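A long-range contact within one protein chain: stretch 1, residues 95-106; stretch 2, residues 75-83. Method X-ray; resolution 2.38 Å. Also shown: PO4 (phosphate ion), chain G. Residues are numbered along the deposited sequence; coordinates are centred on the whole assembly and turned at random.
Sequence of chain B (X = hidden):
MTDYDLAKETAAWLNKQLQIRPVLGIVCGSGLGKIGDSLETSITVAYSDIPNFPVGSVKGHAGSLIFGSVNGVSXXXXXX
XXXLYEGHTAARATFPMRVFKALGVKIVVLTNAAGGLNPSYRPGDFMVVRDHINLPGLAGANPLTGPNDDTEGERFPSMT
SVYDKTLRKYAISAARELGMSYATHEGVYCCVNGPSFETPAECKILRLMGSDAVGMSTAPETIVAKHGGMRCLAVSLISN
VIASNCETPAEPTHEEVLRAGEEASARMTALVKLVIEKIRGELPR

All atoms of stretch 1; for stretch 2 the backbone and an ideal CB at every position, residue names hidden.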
# COMPACT_ATOMS: atom_id res chain seq x y z
N PHE B 95 3.48 5.71 -18.34
CA PHE B 95 4.48 6.00 -19.37
C PHE B 95 3.86 6.85 -20.49
O PHE B 95 4.49 7.76 -21.02
CB PHE B 95 5.05 4.70 -19.95
CG PHE B 95 6.06 4.92 -21.04
CD1 PHE B 95 7.30 5.49 -20.76
CD2 PHE B 95 5.75 4.63 -22.37
CE1 PHE B 95 8.22 5.77 -21.76
CE2 PHE B 95 6.64 4.90 -23.38
CZ PHE B 95 7.89 5.47 -23.08
N PRO B 96 2.60 6.57 -20.86
CA PRO B 96 1.99 7.38 -21.93
C PRO B 96 1.87 8.86 -21.54
O PRO B 96 1.89 9.73 -22.41
CB PRO B 96 0.63 6.70 -22.14
CG PRO B 96 0.90 5.25 -21.77
CD PRO B 96 1.76 5.41 -20.51
N MET B 97 1.77 9.16 -20.25
CA MET B 97 1.71 10.56 -19.83
C MET B 97 3.06 11.23 -20.06
O MET B 97 3.13 12.43 -20.37
CB MET B 97 1.36 10.73 -18.34
CG MET B 97 -0.12 10.59 -18.01
SD MET B 97 -1.20 11.67 -18.91
CE MET B 97 -1.80 10.55 -20.22
N ARG B 98 4.13 10.48 -19.86
CA ARG B 98 5.46 11.03 -20.08
C ARG B 98 5.61 11.25 -21.59
O ARG B 98 6.18 12.24 -22.03
CB ARG B 98 6.53 10.09 -19.52
CG ARG B 98 6.51 10.02 -18.00
CD ARG B 98 7.67 9.19 -17.43
NE ARG B 98 7.69 9.21 -15.96
CZ ARG B 98 6.88 8.49 -15.18
NH1 ARG B 98 5.98 7.69 -15.71
NH2 ARG B 98 6.96 8.57 -13.85
N VAL B 99 5.05 10.34 -22.38
CA VAL B 99 5.09 10.46 -23.84
C VAL B 99 4.31 11.73 -24.25
O VAL B 99 4.79 12.54 -25.05
CB VAL B 99 4.50 9.20 -24.50
CG1 VAL B 99 4.34 9.39 -25.98
CG2 VAL B 99 5.42 7.99 -24.22
N PHE B 100 3.10 11.90 -23.71
CA PHE B 100 2.30 13.09 -23.99
C PHE B 100 3.16 14.33 -23.80
O PHE B 100 3.19 15.20 -24.65
CB PHE B 100 1.10 13.19 -23.04
CG PHE B 100 -0.16 12.54 -23.56
CD1 PHE B 100 -0.09 11.51 -24.48
CD2 PHE B 100 -1.39 12.91 -23.08
CE1 PHE B 100 -1.22 10.87 -24.90
CE2 PHE B 100 -2.55 12.27 -23.49
CZ PHE B 100 -2.47 11.26 -24.39
N LYS B 101 3.86 14.41 -22.67
CA LYS B 101 4.71 15.57 -22.40
C LYS B 101 5.78 15.74 -23.48
O LYS B 101 5.97 16.83 -24.01
CB LYS B 101 5.40 15.43 -21.05
CG LYS B 101 6.32 16.60 -20.69
CD LYS B 101 7.43 16.14 -19.77
CE LYS B 101 8.00 17.28 -18.92
NZ LYS B 101 8.19 18.51 -19.71
N ALA B 102 6.47 14.65 -23.79
CA ALA B 102 7.53 14.64 -24.79
C ALA B 102 7.01 15.08 -26.15
O ALA B 102 7.78 15.53 -26.98
CB ALA B 102 8.14 13.24 -24.89
N LEU B 103 5.71 14.91 -26.38
CA LEU B 103 5.08 15.28 -27.64
C LEU B 103 4.76 16.77 -27.67
O LEU B 103 4.40 17.31 -28.71
CB LEU B 103 3.75 14.55 -27.84
CG LEU B 103 3.72 13.10 -28.28
CD1 LEU B 103 2.28 12.63 -28.26
CD2 LEU B 103 4.29 12.97 -29.66
N GLY B 104 4.87 17.42 -26.51
CA GLY B 104 4.57 18.84 -26.43
C GLY B 104 3.16 19.15 -25.95
O GLY B 104 2.72 20.30 -26.04
N VAL B 105 2.45 18.14 -25.43
CA VAL B 105 1.10 18.39 -24.94
C VAL B 105 1.14 19.33 -23.75
O VAL B 105 2.00 19.24 -22.89
CB VAL B 105 0.36 17.11 -24.54
CG1 VAL B 105 -1.01 17.48 -23.97
CG2 VAL B 105 0.16 16.21 -25.74
N LYS B 106 0.19 20.26 -23.70
CA LYS B 106 0.14 21.22 -22.60
C LYS B 106 -1.04 20.99 -21.68
O LYS B 106 -0.97 21.29 -20.50
CB LYS B 106 0.15 22.65 -23.17
CG LYS B 106 1.53 23.05 -23.66
CD LYS B 106 1.47 24.34 -24.46
CE LYS B 106 2.85 24.78 -24.96
NZ LYS B 106 2.79 26.12 -25.65
N UNK B 75 -4.92 17.47 -31.36
CA UNK B 75 -4.97 16.61 -30.18
C UNK B 75 -4.39 15.23 -30.45
O UNK B 75 -4.28 14.78 -31.61
CB UNK B 75 -6.41 16.48 -29.69
N UNK B 76 -4.04 14.56 -29.35
CA UNK B 76 -3.58 13.18 -29.37
C UNK B 76 -4.56 12.54 -28.38
O UNK B 76 -4.76 13.04 -27.28
CB UNK B 76 -2.11 13.01 -28.99
N UNK B 77 -5.21 11.45 -28.81
CA UNK B 77 -6.19 10.78 -27.97
C UNK B 77 -5.86 9.32 -27.71
O UNK B 77 -5.64 8.56 -28.65
CB UNK B 77 -7.57 10.88 -28.61
N UNK B 78 -5.83 8.95 -26.44
CA UNK B 78 -5.58 7.58 -26.01
C UNK B 78 -6.91 6.85 -25.97
O UNK B 78 -7.80 7.22 -25.21
CB UNK B 78 -4.88 7.54 -24.65
N UNK B 79 -7.07 5.83 -26.81
CA UNK B 79 -8.28 5.02 -26.80
C UNK B 79 -7.92 3.78 -25.98
O UNK B 79 -7.55 2.75 -26.53
CB UNK B 79 -8.76 4.67 -28.21
N UNK B 80 -7.99 3.91 -24.66
CA UNK B 80 -7.65 2.82 -23.77
C UNK B 80 -6.48 3.28 -22.95
O UNK B 80 -5.63 4.02 -23.46
CB UNK B 80 -7.34 1.53 -24.53
N UNK B 81 -6.41 2.89 -21.68
CA UNK B 81 -5.31 3.29 -20.83
C UNK B 81 -4.73 2.06 -20.13
O UNK B 81 -5.14 0.96 -20.42
CB UNK B 81 -5.77 4.34 -19.81
N UNK B 82 -3.76 2.25 -19.24
CA UNK B 82 -3.14 1.15 -18.52
C UNK B 82 -3.42 1.31 -17.03
O UNK B 82 -3.42 2.43 -16.52
CB UNK B 82 -1.64 1.10 -18.79
N UNK B 83 -3.65 0.21 -16.32
CA UNK B 83 -3.94 0.26 -14.88
C UNK B 83 -3.05 -0.63 -14.06
O UNK B 83 -2.64 -1.71 -14.51
CB UNK B 83 -5.40 -0.13 -14.62
P PO4 G . -11.26 3.38 -16.10
O1 PO4 G . -12.26 4.22 -16.82
O2 PO4 G . -10.00 3.29 -16.90
O3 PO4 G . -10.95 3.99 -14.77
O4 PO4 G . -11.83 2.02 -15.90

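Helix 95-102 and strand 75-79 run nearly antiparallel, 171° between their N-to-C directions, with axes 10.8 Å apart at closest approach. That gap must be filled by side chains, and the CA-to-CB directions show which positions can supply them.

At position 75 the bond points sideways and the ideal CB has no stretch 1 atom within 5.5 Å, so stretch 1 hardly restricts the choice. The residue is C75, which makes no contact here.

Position 76 points toward stretch 1. Its ideal CB lies 4.5 Å from L103 CD1, 4.7 Å from F100 CE1 and 5.1 Å from V105 CG2, a carbon-lined site with no polar side-chain partner. A modest aliphatic group would suit: valine, isoleucine, perhaps leucine or alanine. It is V76, with chi1 at 53° (p). V76 CG1 sits over one face of the F100 ring, 4.0 Å from the centroid and 16° off the ring normal, a CH-pi contact; the same V76 CG1 is 3.8 Å from V105 CG2. V76 CG2 meets L103 CD1 at 4.2 Å. Both methyls are thus used, between three neighbours.

Position 77 points away, as strand alternation predicts, and stretch 1 gives no guide to identity. It is C77.

Position 78 points toward the helix again. Its ideal CB is 4.4 Å from F100 CZ, but P96 and M97 lie further off, so a long, unbranched apolar chain such as methionine suits best; leucine could pack on F100 but would reach less far toward P96 and M97. M78 takes chi angles m, t, p. M78 CG packs 3.7 Å from F100 CZ; further out, M78 SD lies 4.0 Å from M97 CE and 4.6 Å from the F100 centroid, oblique at 41° off the normal. M78 CE reaches P96 CB at 3.4 Å.

Position 79 is out of reach; many residues would do, and it is K79.

Position 80 has phi/psi of 118/144, where a CB would jam against the preceding carbonyl O. The backbone alone calls for glycine, and G80 is found.

Position 81 points sideways, with no stretch 1 atom near its ideal CB, but the phosphate nearby would favour a donor. R81 NH1 hydrogen-bonds PO4 O2 at 3.0 Å.

Position 82 points toward stretch 1 without an ideal-CB contact within 5.5 Å, so a large apolar group is needed to touch P96: phenylalanine, leucine or methionine. F82 presents its ring edge, F82 CD2 lying 3.8 Å from P96 CG.

Position 83 is beyond stretch 1; a donor could again serve the phosphate. H83 NE2 hydrogen-bonds PO4 O2 at 2.8 Å.

Stretch 2, residues 75-83: CVCMKGRFH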
# COMPACT_ATOMS: atom_id res chain seq x y z
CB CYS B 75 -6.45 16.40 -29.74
SG CYS B 75 -7.56 17.84 -29.56
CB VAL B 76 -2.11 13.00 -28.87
CG1 VAL B 76 -1.91 13.64 -27.55
CG2 VAL B 76 -1.79 11.52 -28.76
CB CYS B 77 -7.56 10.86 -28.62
SG CYS B 77 -8.89 9.86 -27.81
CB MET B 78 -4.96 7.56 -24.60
CG MET B 78 -3.41 7.72 -24.54
SD MET B 78 -2.70 7.65 -22.88
CE MET B 78 -2.61 5.90 -22.56
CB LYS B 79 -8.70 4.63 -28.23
CG LYS B 79 -9.50 5.71 -28.94
CD LYS B 79 -10.10 5.23 -30.25
CE LYS B 79 -11.32 4.36 -30.04
NZ LYS B 79 -12.12 4.22 -31.31
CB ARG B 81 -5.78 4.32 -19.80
CG ARG B 81 -6.99 3.86 -18.94
CD ARG B 81 -6.83 4.35 -17.50
NE ARG B 81 -6.82 5.81 -17.44
CZ ARG B 81 -7.90 6.57 -17.57
NH1 ARG B 81 -9.10 6.02 -17.77
NH2 ARG B 81 -7.77 7.89 -17.53
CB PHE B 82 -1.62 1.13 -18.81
CG PHE B 82 -1.30 0.91 -20.26
CD1 PHE B 82 -1.48 -0.34 -20.83
CD2 PHE B 82 -0.96 1.98 -21.09
CE1 PHE B 82 -1.35 -0.53 -22.22
CE2 PHE B 82 -0.83 1.80 -22.48
CZ PHE B 82 -1.03 0.55 -23.05
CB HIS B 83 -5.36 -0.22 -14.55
CG HIS B 83 -6.43 0.29 -15.45
ND1 HIS B 83 -6.61 -0.20 -16.73
CD2 HIS B 83 -7.39 1.22 -15.26
CE1 HIS B 83 -7.64 0.41 -17.29
NE2 HIS B 83 -8.14 1.28 -16.42
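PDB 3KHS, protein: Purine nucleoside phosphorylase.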